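Local coordinates for protein translation factor SUI1 homolog (Pyrococcus horikoshii, PDB 5ZCY) that probably serves as an archaeal translation initiation factor of the SUI1 family, with a likely role in binding mRNA, at residues Q22-Y27 and E41-K46. Sequence-based numbering, arbitrary orientation.
Sequences QRIKVY and EGIDEK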
ATOM      1  N   GLN A  22       2.193   0.869 -14.362  1.00 29.87           N
ATOM      2  CA  GLN A  22       2.542   0.492 -12.992  1.00 25.58           C
ATOM      3  C   GLN A  22       1.526   1.105 -12.034  1.00 25.93           C
ATOM      4  O   GLN A  22       1.709   2.171 -11.416  1.00 30.95           O
ATOM      5  CB  GLN A  22       3.944   0.978 -12.636  1.00 30.07           C
ATOM      6  CG  GLN A  22       4.941  -0.073 -13.013  1.00 30.99           C
ATOM      7  CD  GLN A  22       6.263   0.261 -12.437  1.00 30.52           C
ATOM      8  OE1 GLN A  22       6.794   1.314 -12.773  1.00 30.17           O
ATOM      9  NE2 GLN A  22       6.793  -0.597 -11.543  1.00 34.64           N
ATOM     10  N   ARG A  23       0.397   0.462 -12.038  1.00 26.19           N
ATOM     11  CA  ARG A  23      -0.796   1.008 -11.585  1.00 29.80           C
ATOM     12  C   ARG A  23      -0.760   1.005 -10.048  1.00 19.82           C
ATOM     13  O   ARG A  23      -1.509   1.855  -9.580  1.00 24.67           O
ATOM     14  CB  ARG A  23      -2.055   0.255 -12.149  1.00 31.16           C
ATOM     15  CG  ARG A  23      -1.999  -1.270 -12.192  1.00 32.59           C
ATOM     16  CD  ARG A  23      -3.298  -1.971 -12.610  1.00 45.85           C
ATOM     17  NE  ARG A  23      -4.337  -1.832 -11.587  1.00 51.69           N
ATOM     18  CZ  ARG A  23      -4.307  -2.362 -10.358  1.00 48.32           C
ATOM     19  NH1 ARG A  23      -3.313  -3.126  -9.947  1.00 60.27           N
ATOM     20  NH2 ARG A  23      -5.314  -2.158  -9.524  1.00 59.07           N
ATOM     21  N   ILE A  24      -0.052   0.086  -9.323  1.00 15.74           N
ATOM     22  CA  ILE A  24      -0.111   0.221  -7.836  1.00 13.55           C
ATOM     23  C   ILE A  24       1.049   1.143  -7.421  1.00 12.51           C
ATOM     24  O   ILE A  24       2.160   0.736  -7.564  1.00 15.33           O
ATOM     25  CB  ILE A  24      -0.073  -1.096  -7.108  1.00 12.71           C
ATOM     26  CG1 ILE A  24      -1.335  -1.910  -7.547  1.00 15.45           C
ATOM     27  CG2 ILE A  24      -0.071  -0.930  -5.620  1.00 13.71           C
ATOM     28  CD1 ILE A  24      -1.205  -3.344  -7.153  1.00 19.10           C
ATOM     29  N   LYS A  25       0.783   2.343  -6.941  1.00 11.94           N
ATOM     30  CA  LYS A  25       1.750   3.292  -6.550  1.00 11.88           C
ATOM     31  C   LYS A  25       1.880   3.299  -5.045  1.00 11.89           C
ATOM     32  O   LYS A  25       0.883   3.349  -4.365  1.00 12.78           O
ATOM     33  CB  LYS A  25       1.364   4.685  -6.985  1.00 14.70           C
ATOM     34  CG  LYS A  25       1.083   4.903  -8.441  1.00 18.62           C
ATOM     35  CD  LYS A  25       2.293   4.569  -9.195  1.00 23.79           C
ATOM     36  CE  LYS A  25       2.226   5.147 -10.624  1.00 29.21           C
ATOM     37  NZ  LYS A  25       3.213   4.485 -11.510  1.00 32.84           N
ATOM     38  N   VAL A  26       3.102   3.352  -4.570  1.00  9.95           N
ATOM     39  CA  VAL A  26       3.382   3.382  -3.146  1.00 10.49           C
ATOM     40  C   VAL A  26       4.269   4.599  -2.921  1.00 11.78           C
ATOM     41  O   VAL A  26       5.368   4.675  -3.513  1.00 13.06           O
ATOM     42  CB  VAL A  26       4.036   2.145  -2.603  1.00 10.71           C
ATOM     43  CG1 VAL A  26       4.270   2.242  -1.082  1.00 11.13           C
ATOM     44  CG2 VAL A  26       3.270   0.890  -2.961  1.00 11.71           C
ATOM     45  N   TYR A  27       3.868   5.485  -2.034  1.00 10.69           N
ATOM     46  CA  TYR A  27       4.655   6.726  -1.845  1.00 10.29           C
ATOM     47  C   TYR A  27       4.476   7.208  -0.429  1.00 12.21           C
ATOM     48  O   TYR A  27       3.644   6.698   0.255  1.00 11.37           O
ATOM     49  CB  TYR A  27       4.234   7.765  -2.830  1.00 11.47           C
ATOM     50  CG  TYR A  27       2.796   8.190  -2.888  1.00 13.10           C
ATOM     51  CD1 TYR A  27       1.897   7.532  -3.675  1.00 15.51           C
ATOM     52  CD2 TYR A  27       2.297   9.282  -2.143  1.00 15.17           C
ATOM     53  CE1 TYR A  27       0.538   7.903  -3.773  1.00 17.27           C
ATOM     54  CE2 TYR A  27       0.973   9.610  -2.196  1.00 15.78           C
ATOM     55  CZ  TYR A  27       0.086   8.968  -3.034  1.00 18.29           C
ATOM     56  OH  TYR A  27      -1.243   9.250  -3.186  1.00 23.22           O
ATOM     57  N   GLU A  41      -1.847   3.400  -3.497  1.00 10.63           N
ATOM     58  CA  GLU A  41      -2.937   3.862  -4.395  1.00 12.89           C
ATOM     59  C   GLU A  41      -2.921   3.030  -5.618  1.00 13.55           C
ATOM     60  O   GLU A  41      -1.943   2.467  -6.054  1.00 17.71           O
ATOM     61  CB  GLU A  41      -2.662   5.356  -4.784  1.00 17.12           C
ATOM     62  CG  GLU A  41      -3.663   6.268  -5.392  1.00 28.29           C
ATOM     63  CD  GLU A  41      -2.916   7.634  -5.432  1.00 26.37           C
ATOM     64  OE1 GLU A  41      -3.104   8.400  -4.542  1.00 33.74           O
ATOM     65  OE2 GLU A  41      -1.997   7.816  -6.300  1.00 40.41           O
ATOM     66  N   GLY A  42      -4.087   2.706  -6.156  1.00 13.29           N
ATOM     67  CA  GLY A  42      -4.176   1.945  -7.397  1.00 12.28           C
ATOM     68  C   GLY A  42      -4.695   0.541  -7.335  1.00 14.36           C
ATOM     69  O   GLY A  42      -4.961  -0.127  -8.375  1.00 16.90           O
ATOM     70  N   ILE A  43      -4.864   0.016  -6.134  1.00 12.42           N
ATOM     71  CA  ILE A  43      -5.553  -1.255  -5.985  1.00 13.28           C
ATOM     72  C   ILE A  43      -7.035  -1.003  -6.277  1.00 14.54           C
ATOM     73  O   ILE A  43      -7.613  -0.070  -5.742  1.00 16.46           O
ATOM     74  CB  ILE A  43      -5.361  -1.825  -4.613  1.00 13.46           C
ATOM     75  CG1 ILE A  43      -3.919  -2.235  -4.396  1.00 15.76           C
ATOM     76  CG2 ILE A  43      -6.243  -3.084  -4.409  1.00 15.02           C
ATOM     77  CD1 ILE A  43      -3.549  -2.574  -2.959  1.00 17.32           C
ATOM     78  N   ASP A  44      -7.648  -1.840  -7.108  1.00 17.50           N
ATOM     79  CA  ASP A  44      -9.015  -1.614  -7.594  1.00 18.49           C
ATOM     80  C   ASP A  44      -9.984  -1.799  -6.389  1.00 17.65           C
ATOM     81  O   ASP A  44     -10.182  -2.925  -5.864  1.00 17.39           O
ATOM     82  CB  ASP A  44      -9.267  -2.656  -8.663  1.00 18.83           C
ATOM     83  CG  ASP A  44     -10.618  -2.531  -9.321  1.00 26.52           C
ATOM     84  OD1 ASP A  44     -11.550  -2.006  -8.716  1.00 25.80           O
ATOM     85  OD2 ASP A  44     -10.669  -2.920 -10.531  1.00 29.25           O
ATOM     86  N   GLU A  45     -10.522  -0.691  -5.956  1.00 16.45           N
ATOM     87  CA  GLU A  45     -11.342  -0.615  -4.781  1.00 19.87           C
ATOM     88  C   GLU A  45     -12.723  -1.258  -5.048  1.00 19.54           C
ATOM     89  O   GLU A  45     -13.404  -1.632  -4.117  1.00 20.37           O
ATOM     90  CB  GLU A  45     -11.398   0.805  -4.254  1.00 27.13           C
ATOM     91  CG  GLU A  45     -12.129   1.741  -5.152  1.00 30.61           C
ATOM     92  CD  GLU A  45     -12.282   3.112  -4.560  1.00 42.12           C
ATOM     93  OE1 GLU A  45     -11.976   4.035  -5.310  1.00 47.00           O
ATOM     94  OE2 GLU A  45     -12.705   3.257  -3.383  1.00 50.21           O
ATOM     95  N   LYS A  46     -13.095  -1.387  -6.314  1.00 18.56           N
ATOM     96  CA  LYS A  46     -14.365  -2.056  -6.663  1.00 23.06           C
ATOM     97  C   LYS A  46     -14.235  -3.564  -6.501  1.00 21.67           C
ATOM     98  O   LYS A  46     -15.144  -4.197  -5.995  1.00 25.21           O
ATOM     99  CB  LYS A  46     -14.800  -1.724  -8.131  1.00 28.04           C
ATOM    100  CG  LYS A  46     -16.011  -2.442  -8.704  1.00 37.53           C
ATOM    101  CD  LYS A  46     -16.571  -1.816 -10.008  1.00 45.18           C
ATOM    102  CE  LYS A  46     -15.665  -1.946 -11.232  1.00 47.17           C
ATOM    103  NZ  LYS A  46     -16.071  -1.127 -12.421  1.00 51.00           N
TER
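The Tyr-27 ring meets Glu-41 at its edge, the carboxylate carbon lying near the ring plane and the two planes turned 57° apart. Tyr-27 OH donates to Glu-41 OE1 across a very short 2.5 Å, reaching that oxygen from above the carboxylate plane. Tyr-27 CG is set between the backbone N and the carbonyl carbon (chi1 57°), while the extended Glu-41 chain runs out to meet the hydroxyl; Arg-71 adds a weak hydrogen bond to Tyr-27 OH. A phenylalanine here would lack the hydroxyl, and the Glu-41 carboxylate, which has also a long, weak ion pair with Arg-71, would probably be held less firmly. Over one face of the Arg-23 guanidinium lies Gly-42 O, modelled too close to interpret, and at the edge lies Asp-44 N, a second donor and so no hydrogen-bond partner. The backbone evidence identifies an antiparallel hydrogen-bonded pair, Lys-25 with Glu-41, at the end of strand 36-41: Lys-25 N to Glu-41 O and Glu-41 N to Lys-25 O both measure 2.9 Å, the latter almost straight at 176°. The pairing belongs to the mixed sheet of the SUI1 fold, in which strand 24-30 lies between 36-41 and 96-98. Just past the pair, Gly-42 CA approaches Arg-23 O at 3.4 Å in a CA-H...O contact; a CB on Gly-42 would collide with that same oxygen. Ile-24 CD1 touches Ile-43 CG1 at 4.0 Å, the two side chains crossing obliquely. Lys-25 bends at chi2, and its NZ donates to Gln-22 O at 2.8 Å and forms a salt bridge with Glu-97.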